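Tryptophanyl-tRNA synthetase (PDB 3HV0) probably catalyses the ATP-dependent attachment of L-tryptophan to tRNA(Trp), this chain being the catalytic class I synthetase part of a longer protein. Local coordinates at residues K33-R38 / L57-F62; F50-I55 / E325-L330; L74-T79 / H212-R217; Q179-S182 / K187-C190; E283-K288 / E354-T359. All coordinates share one frame; numbering follows the deposited sequence.

In the fold
From the N terminus, contact 1 closes a short loop by laying helix 33-43 on strand 56-60 at the antiparallel side of the sheet. Contact 2 opens within that loop, at helix 49-52, and so crosses it; Ile-36 packs on Phe-51 where the two meet. Its far partner, helix 327-339, lies in the C-terminal helical part. Inside the long span of contact 2, contact 3 joins inner strand 76-81 to helix 211-214, and it encloses contact 4, a small surface closure after helix 177-184 at the second subunit. Contact 5 pairs helices 282-292 and 344-367; since 325-330 falls between its segments, it crosses contact 2.

Contact 1: residues K33-R38 / L57-F62; sequences KDMIER and LSHRDF
Met-35 lays its thioether over one face of the His-59 ring, a Met-aromatic contact that packs helix 33-43 on strand 56-60, on the antiparallel side of the mixed, Rossmann-like sheet of this class I synthetase. SD lies 3.7 Å from the centroid of the His-59 ring and 29° off the ring normal, over the face but displaced toward the NE2-CE1 side. The two side chains approach from opposite directions. The methionine chain runs straight through its middle and bends only at the last torsion, where the turn carries CE toward the outer nitrogen: Met-35 CE is 3.2 Å from His-59 NE2. Phe-62 is met differently. Met-35 SD is near the plane of that ring, at its edge, 4.3 Å from Phe-62 CD2, so one sulfur serves a face and an edge. On the strand, Leu-57 and Ser-58 both face His-253 of strand 250-254, a classic beta bulge just before the histidine. Farther along the helix, Arg-38 forms salt bridges to Asp-67 and Glu-70 of helix 62-70. A bond in its own plane would help fix the imidazole's rotation: Phe-62 N to His-59 ND1, 3.3 Å long with an N-H...N angle of 145°.

Contact 2: residues F50-I55 / E325-L330; sequences FFRRNI and EDDEKL
Arg-53 and Asp-327 make the tight part of this contact. The end nitrogen Arg-53 NH2 reaches Asp-327 OD2 at 2.5 Å, a salt bridge so short that its exact length is doubtful, though its placement is clear: the oxygen sits at the edge of the guanidinium, near its plane. The two flat groups are themselves well turned against each other, with planes 68° apart. A bend at the second torsion of Arg-53 (chi2 -86°) swings the guanidinium over to the acid, and the same NH2 also bonds to Met-324 O. Beside it, Arg-53 NH1 lies 3.6 Å from Leu-330 CD1, which brings a buried methyl against the charged group. Both backbones change course here. The short, weakly bonded helix that holds Arg-52 ends in a Schellman motif, with Arg-53 just past its regular part and Asn-54 at positive phi, while helix 327-339 starts from the N-cap Asp-326, whose OD2 accepts from Lys-329 N at 3.2 Å. Asp-327 thus stands in the first turn of a helix, where the helix N terminus would probably favour its negative charge. Toward solvent the grip is looser. The exposed Arg-52 forms a salt bridge to the other carboxylate oxygen, with NH2 3.1 Å from Asp-327 OD1, but the hydrogen bond within it is weak, its angle at the hydrogen being only 125°.

Contact 3: residues L74-T79 / H212-R217; sequences LFYLYT and HIFGGR. With TRP (tryptophan), chain C.
Tyr-76 meets the ring of Phe-214 from its CB onward. Tyr-76 CB lies 3.6 Å from Phe-214 CZ, and the first torsion (chi1 77°) tucks CG between the backbone N and the carbonyl carbon, presenting a ring face to the phenylalanine. Tyr-76 CG and Tyr-76 CD1 are each 3.5 Å from Phe-214 CZ, whereas Tyr-76 CD2, on the other side of the ring, is 4.0 Å from that CZ. Phe-214 CZ therefore stands over the face, shifted toward the rim on the CD1 side. One atom farther, Tyr-76 CE1 is 4.0 Å from Phe-214 CE1. The planes are inclined at 37° with centroids 4.7 Å apart, an oblique aromatic pair. At the tip the hydroxyl leaves the phenylalanine and hydrogen-bonds to Pro-204 O. Two residues along the strand, Tyr-78 reaches the bound tryptophan: the indole NE1 donates to Tyr-78 OH at 3.1 Å with an angle of 163°, and the indole CZ2 lies over one face of Tyr-78. The same hydroxyl is also hydrogen-bonded to Gln-113 OE1 and Gln-201 O, which would hold it in place to accept the indole N-H; Glu-118 OE1 also bonds the ligand. Strand 76-81 runs between the parallel strands 222-227 and 110-114 of the Rossmann-like sheet; Leu-77 packs on helix 93-106, while Phe-214, which ends helix 211-214 and begins a type I' turn, packs against Tyr-76.

Contact 4: residues Q179-S182 / K187-C190; sequences QIKS and KDSC
The carboxylate of Asp-188 is the flat group here, and Lys-181 comes to it from above its plane: the ammonium lies 44° out of that plane as seen from OD1. The salt bridge is 2.6 Å from Lys-181 NZ to Asp-188 OD1. Beyond CG the lysine is fully extended, and the two side chains meet at a slant. Asp-188 OD2, 4.0 Å from this Lys-181 NZ, is taken instead by Lys-181 of the second subunit. The relation is reciprocal, for Lys-181 NZ of this chain also bridges to Asp-188 OD2 of the second subunit. Two lysines and two aspartates therefore form one charge cluster across the dimer interface, and the carboxylates would probably offset the closeness of the two ammonium groups. The aspartate is carried on a type I beta turn from Lys-187 to Cys-190, closed by Cys-190 N to Lys-187 O at 2.9 Å. A further bond runs from Lys-187 N to Cys-190 SG at 3.4 Å. Phe-195 of helix 192-202 is touched by Ile-180, Lys-181 and Cys-190, so this turn links helix 177-184 to helix 192-202 at the subunit boundary.

Contact 5: residues E283-K288 / E354-T359; sequences ESIRNK and ELVKLT
Thr-359 meets Ile-285 with its methyl and turns its hydroxyl elsewhere: OG1 hydrogen-bonds to Val-278 O, in the loop that leads into helix 282-292. This satisfies the polar end of a buried residue and leaves CG2 for the apolar interface. The interface is a packed, roughly antiparallel helix pair in the C-terminal helical part of the chain; the local axes of 283-288 and 354-359 approach to 10.2 Å with their directions 145° apart. No polar group bonds from one segment to the other. Ile-285 carries the contact from its side, touching three residues that occupy one face of helix 344-367. Its second torsion is straight (chi2 -178°), which extends CD1 outward until it meets the threonine tip to tip, Ile-285 CD1 lying 3.8 Å from Thr-359 CG2. The branch methyl Ile-285 CG2 stands anti to the backbone N and faces the other end of the patch, 4.1 Å from Leu-355 CB. Leu-355 also packs on Ile-289, one turn farther along helix 282-292. From the middle of that helix, Lys-288 NZ reaches back to Asp-280 OD2 and Ser-275 O, tying the helix to the incoming chain. Val-356 CG1 faces both arms of the isoleucine, 4.0 Å from Ile-285 CG2 and 3.6 Å from Ile-285 CD1.

Contact 1: residues K33-R38 / L57-F62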
# COMPACT_ATOMS: atom_id res chain seq x y z
N LYS A 33 21.22 9.69 -33.74
CA LYS A 33 21.10 11.00 -34.37
C LYS A 33 19.79 11.08 -35.13
O LYS A 33 19.07 12.07 -35.03
CB LYS A 33 22.29 11.32 -35.28
CG LYS A 33 23.38 12.14 -34.58
CD LYS A 33 24.25 12.90 -35.55
CE LYS A 33 25.04 14.01 -34.86
NZ LYS A 33 26.11 13.49 -33.98
N ASP A 34 19.47 10.02 -35.87
CA ASP A 34 18.18 9.93 -36.53
C ASP A 34 17.06 10.24 -35.53
O ASP A 34 16.28 11.16 -35.73
CB ASP A 34 17.99 8.54 -37.15
CG ASP A 34 18.92 8.30 -38.34
OD1 ASP A 34 19.70 9.21 -38.71
OD2 ASP A 34 18.87 7.19 -38.93
N MET A 35 17.02 9.51 -34.43
CA MET A 35 16.01 9.78 -33.41
C MET A 35 16.00 11.24 -32.96
O MET A 35 14.93 11.81 -32.75
CB MET A 35 16.23 8.90 -32.18
CG MET A 35 15.31 7.74 -32.08
SD MET A 35 15.74 6.80 -30.61
CE MET A 35 16.91 5.64 -31.34
N ILE A 36 17.19 11.83 -32.80
CA ILE A 36 17.30 13.20 -32.29
C ILE A 36 16.89 14.20 -33.35
O ILE A 36 16.12 15.12 -33.09
CB ILE A 36 18.72 13.53 -31.80
CG1 ILE A 36 19.08 12.66 -30.59
CG2 ILE A 36 18.82 15.00 -31.41
CD1 ILE A 36 20.55 12.66 -30.26
N GLU A 37 17.41 14.02 -34.56
CA GLU A 37 16.98 14.83 -35.69
C GLU A 37 15.46 14.69 -35.85
O GLU A 37 14.78 15.69 -36.08
CB GLU A 37 17.71 14.40 -36.98
CG GLU A 37 17.46 15.32 -38.17
CD GLU A 37 18.02 14.78 -39.50
OE1 GLU A 37 18.15 13.55 -39.66
OE2 GLU A 37 18.31 15.61 -40.39
N ARG A 38 14.93 13.47 -35.67
CA ARG A 38 13.50 13.20 -35.91
C ARG A 38 12.63 14.06 -35.01
O ARG A 38 11.56 14.52 -35.42
CB ARG A 38 13.17 11.70 -35.76
CG ARG A 38 11.66 11.32 -35.89
CD ARG A 38 11.44 9.89 -36.45
NE ARG A 38 10.22 9.24 -35.96
CZ ARG A 38 10.18 8.28 -35.03
NH1 ARG A 38 11.29 7.82 -34.45
NH2 ARG A 38 9.00 7.77 -34.65
N LEU A 57 21.56 9.19 -22.82
CA LEU A 57 22.17 8.39 -23.88
C LEU A 57 21.33 7.20 -24.34
O LEU A 57 21.61 6.61 -25.37
CB LEU A 57 23.55 7.88 -23.45
CG LEU A 57 23.78 7.21 -22.09
CD1 LEU A 57 22.52 6.75 -21.38
CD2 LEU A 57 24.73 6.05 -22.22
N SER A 58 20.29 6.86 -23.57
CA SER A 58 19.67 5.56 -23.66
C SER A 58 18.14 5.67 -23.60
O SER A 58 17.62 6.65 -23.07
CB SER A 58 20.18 4.71 -22.50
OG SER A 58 20.17 3.35 -22.85
N HIS A 59 17.44 4.68 -24.16
CA HIS A 59 15.98 4.66 -24.14
C HIS A 59 15.35 3.27 -24.29
O HIS A 59 16.00 2.31 -24.69
CB HIS A 59 15.44 5.56 -25.24
CG HIS A 59 15.59 4.98 -26.61
ND1 HIS A 59 14.53 4.51 -27.35
CD2 HIS A 59 16.70 4.78 -27.37
CE1 HIS A 59 14.97 4.06 -28.51
NE2 HIS A 59 16.28 4.21 -28.54
N ARG A 60 14.08 3.18 -23.93
CA ARG A 60 13.19 2.08 -24.30
C ARG A 60 11.94 2.67 -24.94
O ARG A 60 11.21 3.42 -24.32
CB ARG A 60 12.77 1.29 -23.07
CG ARG A 60 13.94 0.74 -22.31
CD ARG A 60 13.54 -0.24 -21.21
NE ARG A 60 14.44 -1.40 -21.27
CZ ARG A 60 14.96 -2.03 -20.23
NH1 ARG A 60 14.68 -1.66 -18.99
NH2 ARG A 60 15.77 -3.06 -20.44
N ASP A 61 11.72 2.33 -26.21
CA ASP A 61 10.53 2.73 -26.96
C ASP A 61 10.25 4.23 -26.92
O ASP A 61 9.08 4.64 -26.92
CB ASP A 61 9.28 1.96 -26.49
CG ASP A 61 9.34 0.47 -26.82
OD1 ASP A 61 10.19 0.03 -27.61
OD2 ASP A 61 8.51 -0.27 -26.29
N PHE A 62 11.32 5.03 -26.87
CA PHE A 62 11.21 6.47 -27.09
C PHE A 62 10.72 6.73 -28.52
O PHE A 62 10.02 7.69 -28.76
CB PHE A 62 12.55 7.16 -26.85
CG PHE A 62 12.52 8.66 -27.07
CD1 PHE A 62 11.81 9.50 -26.22
CD2 PHE A 62 13.22 9.23 -28.12
CE1 PHE A 62 11.78 10.86 -26.42
CE2 PHE A 62 13.19 10.61 -28.32
CZ PHE A 62 12.47 11.42 -27.49

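Contact 2: residues F50-I55 / E325-L330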
# COMPACT_ATOMS: atom_id res chain seq x y z
N PHE A 50 21.67 17.83 -23.49
CA PHE A 50 21.86 16.49 -22.89
C PHE A 50 21.78 15.37 -23.93
O PHE A 50 22.17 14.22 -23.66
CB PHE A 50 20.88 16.19 -21.75
CG PHE A 50 21.02 17.10 -20.56
CD1 PHE A 50 22.20 17.81 -20.31
CD2 PHE A 50 19.97 17.27 -19.68
CE1 PHE A 50 22.29 18.65 -19.23
CE2 PHE A 50 20.09 18.10 -18.59
CZ PHE A 50 21.24 18.79 -18.37
N PHE A 51 21.24 15.67 -25.10
CA PHE A 51 21.21 14.71 -26.17
C PHE A 51 22.58 14.66 -26.82
O PHE A 51 23.23 13.62 -26.80
CB PHE A 51 20.17 15.10 -27.21
CG PHE A 51 18.74 14.74 -26.84
CD1 PHE A 51 18.34 13.41 -26.79
CD2 PHE A 51 17.78 15.73 -26.66
CE1 PHE A 51 17.04 13.09 -26.53
CE2 PHE A 51 16.48 15.40 -26.40
CZ PHE A 51 16.11 14.08 -26.34
N ARG A 52 23.02 15.81 -27.34
CA ARG A 52 24.32 15.94 -28.02
C ARG A 52 25.49 15.39 -27.20
O ARG A 52 26.38 14.75 -27.74
CB ARG A 52 24.62 17.41 -28.37
CG ARG A 52 23.45 18.18 -29.01
CD ARG A 52 23.92 19.43 -29.78
NE ARG A 52 24.58 20.41 -28.91
CZ ARG A 52 23.97 21.36 -28.18
NH1 ARG A 52 22.64 21.49 -28.17
NH2 ARG A 52 24.72 22.19 -27.45
N ARG A 53 25.48 15.64 -25.90
CA ARG A 53 26.60 15.28 -25.05
C ARG A 53 26.48 13.84 -24.51
O ARG A 53 27.31 13.40 -23.73
CB ARG A 53 26.72 16.26 -23.86
CG ARG A 53 26.57 17.75 -24.19
CD ARG A 53 27.86 18.38 -24.60
NE ARG A 53 27.71 19.77 -25.05
CZ ARG A 53 27.65 20.84 -24.25
NH1 ARG A 53 27.69 20.71 -22.92
NH2 ARG A 53 27.54 22.04 -24.80
N ASN A 54 25.42 13.14 -24.91
CA ASN A 54 25.11 11.76 -24.43
C ASN A 54 25.00 11.65 -22.91
O ASN A 54 25.48 10.69 -22.29
CB ASN A 54 26.12 10.73 -24.99
CG ASN A 54 26.26 10.79 -26.51
OD1 ASN A 54 25.27 10.73 -27.24
ND2 ASN A 54 27.48 10.93 -26.99
N ILE A 55 24.34 12.63 -22.31
CA ILE A 55 24.04 12.64 -20.89
C ILE A 55 22.75 11.84 -20.70
O ILE A 55 22.64 11.05 -19.78
CB ILE A 55 23.81 14.08 -20.34
CG1 ILE A 55 25.03 14.98 -20.58
CG2 ILE A 55 23.46 14.04 -18.84
CD1 ILE A 55 26.18 14.75 -19.63
N GLU A 325 26.35 25.68 -21.36
CA GLU A 325 25.55 25.86 -22.58
C GLU A 325 26.37 26.39 -23.77
O GLU A 325 25.88 26.41 -24.90
CB GLU A 325 24.35 26.79 -22.30
CG GLU A 325 23.18 26.08 -21.62
CD GLU A 325 22.57 26.86 -20.45
OE1 GLU A 325 22.35 28.09 -20.59
OE2 GLU A 325 22.31 26.24 -19.40
N ASP A 326 27.60 26.83 -23.52
CA ASP A 326 28.48 27.31 -24.58
C ASP A 326 29.40 26.17 -25.06
O ASP A 326 30.29 25.74 -24.33
CB ASP A 326 29.32 28.49 -24.08
CG ASP A 326 29.86 29.36 -25.22
OD1 ASP A 326 29.64 30.59 -25.17
OD2 ASP A 326 30.51 28.82 -26.15
N ASP A 327 29.17 25.70 -26.28
CA ASP A 327 29.97 24.61 -26.86
C ASP A 327 31.42 25.04 -27.07
O ASP A 327 32.35 24.36 -26.63
CB ASP A 327 29.40 24.14 -28.21
CG ASP A 327 28.20 23.22 -28.06
OD1 ASP A 327 27.24 23.40 -28.84
OD2 ASP A 327 28.20 22.32 -27.19
N GLU A 328 31.59 26.18 -27.73
CA GLU A 328 32.91 26.67 -28.13
C GLU A 328 33.86 26.83 -26.94
O GLU A 328 35.05 26.54 -27.05
CB GLU A 328 32.79 28.00 -28.88
N LYS A 329 33.32 27.29 -25.81
CA LYS A 329 34.10 27.36 -24.58
C LYS A 329 34.56 25.97 -24.14
O LYS A 329 35.74 25.76 -23.85
CB LYS A 329 33.29 27.98 -23.44
CG LYS A 329 33.22 29.50 -23.45
CD LYS A 329 33.51 30.09 -22.06
CE LYS A 329 32.46 31.10 -21.60
NZ LYS A 329 31.21 30.43 -21.13
N LEU A 330 33.61 25.04 -24.11
CA LEU A 330 33.83 23.70 -23.58
C LEU A 330 34.95 22.96 -24.32
O LEU A 330 35.88 22.48 -23.69
CB LEU A 330 32.53 22.89 -23.60
CG LEU A 330 32.38 21.88 -22.46
CD1 LEU A 330 30.98 21.90 -21.91
CD2 LEU A 330 32.71 20.49 -22.94

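Contact 3: residues L74-T79 / H212-R217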
# COMPACT_ATOMS: atom_id res chain seq x y z
N LEU A 74 -1.60 13.09 -27.82
CA LEU A 74 -0.89 13.51 -26.61
C LEU A 74 -0.42 12.29 -25.82
O LEU A 74 -0.92 11.18 -26.01
CB LEU A 74 -1.77 14.40 -25.73
CG LEU A 74 -1.64 15.92 -25.94
CD1 LEU A 74 -1.74 16.35 -27.44
CD2 LEU A 74 -2.69 16.67 -25.10
N PHE A 75 0.56 12.53 -24.95
CA PHE A 75 1.08 11.55 -24.02
C PHE A 75 1.44 12.32 -22.74
O PHE A 75 1.14 13.50 -22.65
CB PHE A 75 2.31 10.84 -24.62
CG PHE A 75 3.49 11.75 -24.87
CD1 PHE A 75 4.53 11.82 -23.96
CD2 PHE A 75 3.55 12.51 -26.02
CE1 PHE A 75 5.62 12.64 -24.19
CE2 PHE A 75 4.63 13.33 -26.27
CZ PHE A 75 5.66 13.41 -25.34
N TYR A 76 2.06 11.65 -21.78
CA TYR A 76 2.49 12.33 -20.54
C TYR A 76 3.85 11.90 -20.05
O TYR A 76 4.35 10.83 -20.41
CB TYR A 76 1.46 12.19 -19.42
CG TYR A 76 1.37 10.86 -18.68
CD1 TYR A 76 0.66 9.80 -19.22
CD2 TYR A 76 1.90 10.70 -17.40
CE1 TYR A 76 0.52 8.60 -18.55
CE2 TYR A 76 1.78 9.49 -16.71
CZ TYR A 76 1.07 8.44 -17.28
OH TYR A 76 0.91 7.22 -16.63
N LEU A 77 4.46 12.77 -19.24
CA LEU A 77 5.77 12.52 -18.66
C LEU A 77 5.59 12.07 -17.22
O LEU A 77 4.68 12.48 -16.57
CB LEU A 77 6.64 13.78 -18.73
CG LEU A 77 6.88 14.37 -20.13
CD1 LEU A 77 7.12 15.88 -20.13
CD2 LEU A 77 8.03 13.65 -20.82
N TYR A 78 6.46 11.20 -16.74
CA TYR A 78 6.49 10.81 -15.33
C TYR A 78 7.95 10.72 -14.88
O TYR A 78 8.76 9.99 -15.45
CB TYR A 78 5.77 9.49 -15.11
CG TYR A 78 6.11 8.70 -13.85
CD1 TYR A 78 6.22 9.32 -12.61
CD2 TYR A 78 6.26 7.33 -13.89
CE1 TYR A 78 6.50 8.59 -11.47
CE2 TYR A 78 6.54 6.59 -12.75
CZ TYR A 78 6.66 7.23 -11.54
OH TYR A 78 6.96 6.47 -10.41
N THR A 79 8.28 11.51 -13.87
CA THR A 79 9.58 11.43 -13.25
C THR A 79 9.40 11.51 -11.74
O THR A 79 8.30 11.70 -11.28
CB THR A 79 10.50 12.50 -13.78
OG1 THR A 79 11.84 12.02 -13.65
CG2 THR A 79 10.36 13.79 -13.04
N HIS A 212 -8.15 11.80 -12.55
CA HIS A 212 -8.57 13.21 -12.56
C HIS A 212 -7.85 14.07 -13.59
O HIS A 212 -8.12 15.27 -13.67
CB HIS A 212 -8.43 13.86 -11.18
CG HIS A 212 -9.05 13.08 -10.06
ND1 HIS A 212 -10.32 12.57 -10.12
CD2 HIS A 212 -8.55 12.72 -8.86
CE1 HIS A 212 -10.58 11.92 -9.00
NE2 HIS A 212 -9.52 11.99 -8.21
N ILE A 213 -6.94 13.49 -14.38
CA ILE A 213 -6.50 14.15 -15.62
C ILE A 213 -6.85 13.40 -16.90
O ILE A 213 -7.26 14.02 -17.88
CB ILE A 213 -4.98 14.50 -15.66
CG1 ILE A 213 -4.18 13.72 -14.62
CG2 ILE A 213 -4.77 15.94 -15.37
CD1 ILE A 213 -2.80 14.30 -14.40
N PHE A 214 -6.67 12.07 -16.89
CA PHE A 214 -6.87 11.29 -18.13
C PHE A 214 -8.25 10.68 -18.25
O PHE A 214 -8.63 10.20 -19.33
CB PHE A 214 -5.79 10.22 -18.28
CG PHE A 214 -4.40 10.78 -18.16
CD1 PHE A 214 -3.57 10.40 -17.12
CD2 PHE A 214 -3.96 11.74 -19.07
CE1 PHE A 214 -2.30 10.94 -17.01
CE2 PHE A 214 -2.68 12.28 -18.96
CZ PHE A 214 -1.85 11.88 -17.94
N GLY A 215 -9.01 10.74 -17.16
CA GLY A 215 -10.43 10.38 -17.18
C GLY A 215 -10.72 8.90 -17.15
O GLY A 215 -11.81 8.51 -17.51
N GLY A 216 -9.78 8.08 -16.70
CA GLY A 216 -9.99 6.62 -16.64
C GLY A 216 -9.44 5.89 -17.85
O GLY A 216 -9.21 4.68 -17.79
N ARG A 217 -9.21 6.64 -18.93
CA ARG A 217 -8.51 6.14 -20.12
C ARG A 217 -7.25 5.35 -19.80
O ARG A 217 -6.53 5.67 -18.88
CB ARG A 217 -8.17 7.30 -21.07
CG ARG A 217 -9.39 7.78 -21.84
CD ARG A 217 -9.09 8.95 -22.76
NE ARG A 217 -8.14 8.60 -23.80
CZ ARG A 217 -7.84 9.36 -24.86
NH1 ARG A 217 -8.40 10.55 -25.03
NH2 ARG A 217 -6.96 8.92 -25.74
N TRP C . 13.00 6.18 -6.17
CA TRP C . 13.54 7.29 -7.00
C TRP C . 14.81 7.84 -6.37
O TRP C . 15.05 7.63 -5.16
CB TRP C . 12.51 8.42 -7.21
CG TRP C . 11.54 8.16 -8.34
CD1 TRP C . 10.23 7.79 -8.23
CD2 TRP C . 11.80 8.26 -9.75
NE1 TRP C . 9.66 7.66 -9.47
CE2 TRP C . 10.61 7.93 -10.42
CE3 TRP C . 12.92 8.60 -10.50
CZ2 TRP C . 10.51 7.93 -11.81
CZ3 TRP C . 12.82 8.60 -11.88
CH2 TRP C . 11.62 8.25 -12.52
OXT TRP C . 15.62 8.47 -7.08

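Contact 4: residues Q179-S182 / K187-C190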
# COMPACT_ATOMS: atom_id res chain seq x y z
N GLN A 179 10.44 -12.98 -8.42
CA GLN A 179 10.72 -12.02 -9.48
C GLN A 179 11.28 -10.70 -8.91
O GLN A 179 12.19 -10.11 -9.50
CB GLN A 179 9.48 -11.73 -10.32
CG GLN A 179 9.44 -12.41 -11.68
CD GLN A 179 8.13 -13.12 -11.95
OE1 GLN A 179 7.04 -12.58 -11.71
NE2 GLN A 179 8.22 -14.36 -12.42
N ILE A 180 10.76 -10.25 -7.78
CA ILE A 180 11.33 -9.09 -7.11
C ILE A 180 12.78 -9.33 -6.72
O ILE A 180 13.64 -8.51 -7.03
CB ILE A 180 10.55 -8.68 -5.84
CG1 ILE A 180 9.51 -7.60 -6.16
CG2 ILE A 180 11.48 -8.07 -4.80
CD1 ILE A 180 8.54 -7.96 -7.23
N LYS A 181 13.06 -10.46 -6.06
CA LYS A 181 14.44 -10.80 -5.69
C LYS A 181 15.35 -10.74 -6.91
O LYS A 181 16.40 -10.10 -6.89
CB LYS A 181 14.54 -12.20 -5.10
CG LYS A 181 13.97 -12.36 -3.71
CD LYS A 181 14.30 -13.76 -3.20
CE LYS A 181 13.49 -14.15 -1.99
NZ LYS A 181 13.84 -15.54 -1.56
N SER A 182 14.92 -11.40 -7.98
CA SER A 182 15.67 -11.49 -9.22
C SER A 182 15.98 -10.10 -9.82
O SER A 182 17.07 -9.89 -10.34
CB SER A 182 14.91 -12.36 -10.23
OG SER A 182 15.67 -12.61 -11.40
N LYS A 187 16.85 -9.90 -0.55
CA LYS A 187 17.08 -11.21 0.06
C LYS A 187 15.97 -11.45 1.09
O LYS A 187 15.24 -10.53 1.43
CB LYS A 187 18.46 -11.27 0.72
N ASP A 188 15.85 -12.68 1.56
CA ASP A 188 14.82 -13.01 2.54
C ASP A 188 14.96 -12.19 3.82
O ASP A 188 13.98 -11.90 4.51
CB ASP A 188 14.88 -14.50 2.89
CG ASP A 188 14.01 -15.35 1.97
OD1 ASP A 188 13.50 -14.81 0.96
OD2 ASP A 188 13.83 -16.56 2.28
N SER A 189 16.19 -11.82 4.13
CA SER A 189 16.50 -11.01 5.30
C SER A 189 15.98 -9.57 5.18
O SER A 189 15.80 -8.89 6.19
CB SER A 189 18.02 -11.00 5.51
OG SER A 189 18.36 -10.45 6.76
N CYS A 190 15.77 -9.10 3.95
CA CYS A 190 15.25 -7.77 3.73
C CYS A 190 13.82 -7.62 4.26
O CYS A 190 13.05 -8.58 4.25
CB CYS A 190 15.28 -7.42 2.23
SG CYS A 190 16.96 -7.29 1.58

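Contact 5: residues E283-K288 / E354-T359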
# COMPACT_ATOMS: atom_id res chain seq x y z
N GLU A 283 30.66 29.93 -0.73
CA GLU A 283 31.78 29.39 0.05
C GLU A 283 31.68 27.87 0.17
O GLU A 283 32.68 27.17 -0.02
CB GLU A 283 31.86 30.05 1.43
CG GLU A 283 32.55 31.43 1.43
CD GLU A 283 31.66 32.57 0.92
OE1 GLU A 283 30.44 32.37 0.70
OE2 GLU A 283 32.21 33.69 0.75
N SER A 284 30.49 27.37 0.49
CA SER A 284 30.25 25.92 0.52
C SER A 284 30.65 25.25 -0.79
O SER A 284 31.30 24.20 -0.79
CB SER A 284 28.77 25.61 0.81
OG SER A 284 28.59 25.23 2.17
N ILE A 285 30.25 25.86 -1.91
CA ILE A 285 30.53 25.36 -3.24
C ILE A 285 32.05 25.29 -3.50
O ILE A 285 32.57 24.23 -3.85
CB ILE A 285 29.82 26.21 -4.32
CG1 ILE A 285 28.31 25.92 -4.30
CG2 ILE A 285 30.42 25.97 -5.71
CD1 ILE A 285 27.51 26.66 -5.35
N ARG A 286 32.75 26.41 -3.30
CA ARG A 286 34.20 26.46 -3.52
C ARG A 286 34.92 25.45 -2.64
O ARG A 286 35.83 24.77 -3.08
CB ARG A 286 34.77 27.86 -3.28
N ASN A 287 34.47 25.36 -1.39
CA ASN A 287 35.01 24.41 -0.43
C ASN A 287 34.93 22.94 -0.88
O ASN A 287 35.87 22.16 -0.68
CB ASN A 287 34.26 24.55 0.89
CG ASN A 287 35.02 23.99 2.04
OD1 ASN A 287 35.84 24.67 2.65
ND2 ASN A 287 34.76 22.73 2.36
N LYS A 288 33.81 22.57 -1.50
CA LYS A 288 33.58 21.18 -1.90
C LYS A 288 34.38 20.77 -3.16
O LYS A 288 35.01 19.71 -3.16
CB LYS A 288 32.08 20.90 -2.05
CG LYS A 288 31.35 20.74 -0.69
CD LYS A 288 29.84 20.96 -0.82
CE LYS A 288 29.11 20.58 0.46
NZ LYS A 288 27.65 20.40 0.27
N GLU A 354 30.26 28.71 -12.57
CA GLU A 354 29.10 28.12 -13.26
C GLU A 354 28.07 27.57 -12.27
O GLU A 354 26.87 27.82 -12.40
CB GLU A 354 29.53 27.01 -14.22
CG GLU A 354 30.15 27.52 -15.52
CD GLU A 354 29.14 28.15 -16.48
OE1 GLU A 354 28.01 27.64 -16.61
OE2 GLU A 354 29.48 29.15 -17.13
N LEU A 355 28.56 26.81 -11.29
CA LEU A 355 27.70 26.25 -10.25
C LEU A 355 26.93 27.31 -9.45
O LEU A 355 25.78 27.08 -9.09
CB LEU A 355 28.50 25.37 -9.28
CG LEU A 355 28.72 23.92 -9.70
CD1 LEU A 355 29.46 23.16 -8.62
CD2 LEU A 355 27.37 23.24 -10.01
N VAL A 356 27.57 28.45 -9.17
CA VAL A 356 26.92 29.47 -8.34
C VAL A 356 25.95 30.33 -9.15
O VAL A 356 24.93 30.78 -8.63
CB VAL A 356 27.92 30.37 -7.60
CG1 VAL A 356 28.98 29.51 -6.92
CG2 VAL A 356 28.52 31.37 -8.54
N LYS A 357 26.26 30.54 -10.43
CA LYS A 357 25.30 31.12 -11.37
C LYS A 357 24.05 30.24 -11.40
O LYS A 357 22.94 30.74 -11.26
CB LYS A 357 25.89 31.24 -12.77
N LEU A 358 24.25 28.93 -11.57
CA LEU A 358 23.14 27.97 -11.57
C LEU A 358 22.38 27.99 -10.24
O LEU A 358 21.16 28.06 -10.21
CB LEU A 358 23.66 26.55 -11.81
CG LEU A 358 22.62 25.43 -11.93
CD1 LEU A 358 21.89 25.54 -13.27
CD2 LEU A 358 23.26 24.07 -11.80
N THR A 359 23.14 27.91 -9.16
CA THR A 359 22.59 27.73 -7.83
C THR A 359 21.91 29.01 -7.32
O THR A 359 20.99 28.96 -6.52
CB THR A 359 23.68 27.22 -6.86
OG1 THR A 359 23.22 26.05 -6.17
CG2 THR A 359 24.12 28.31 -5.89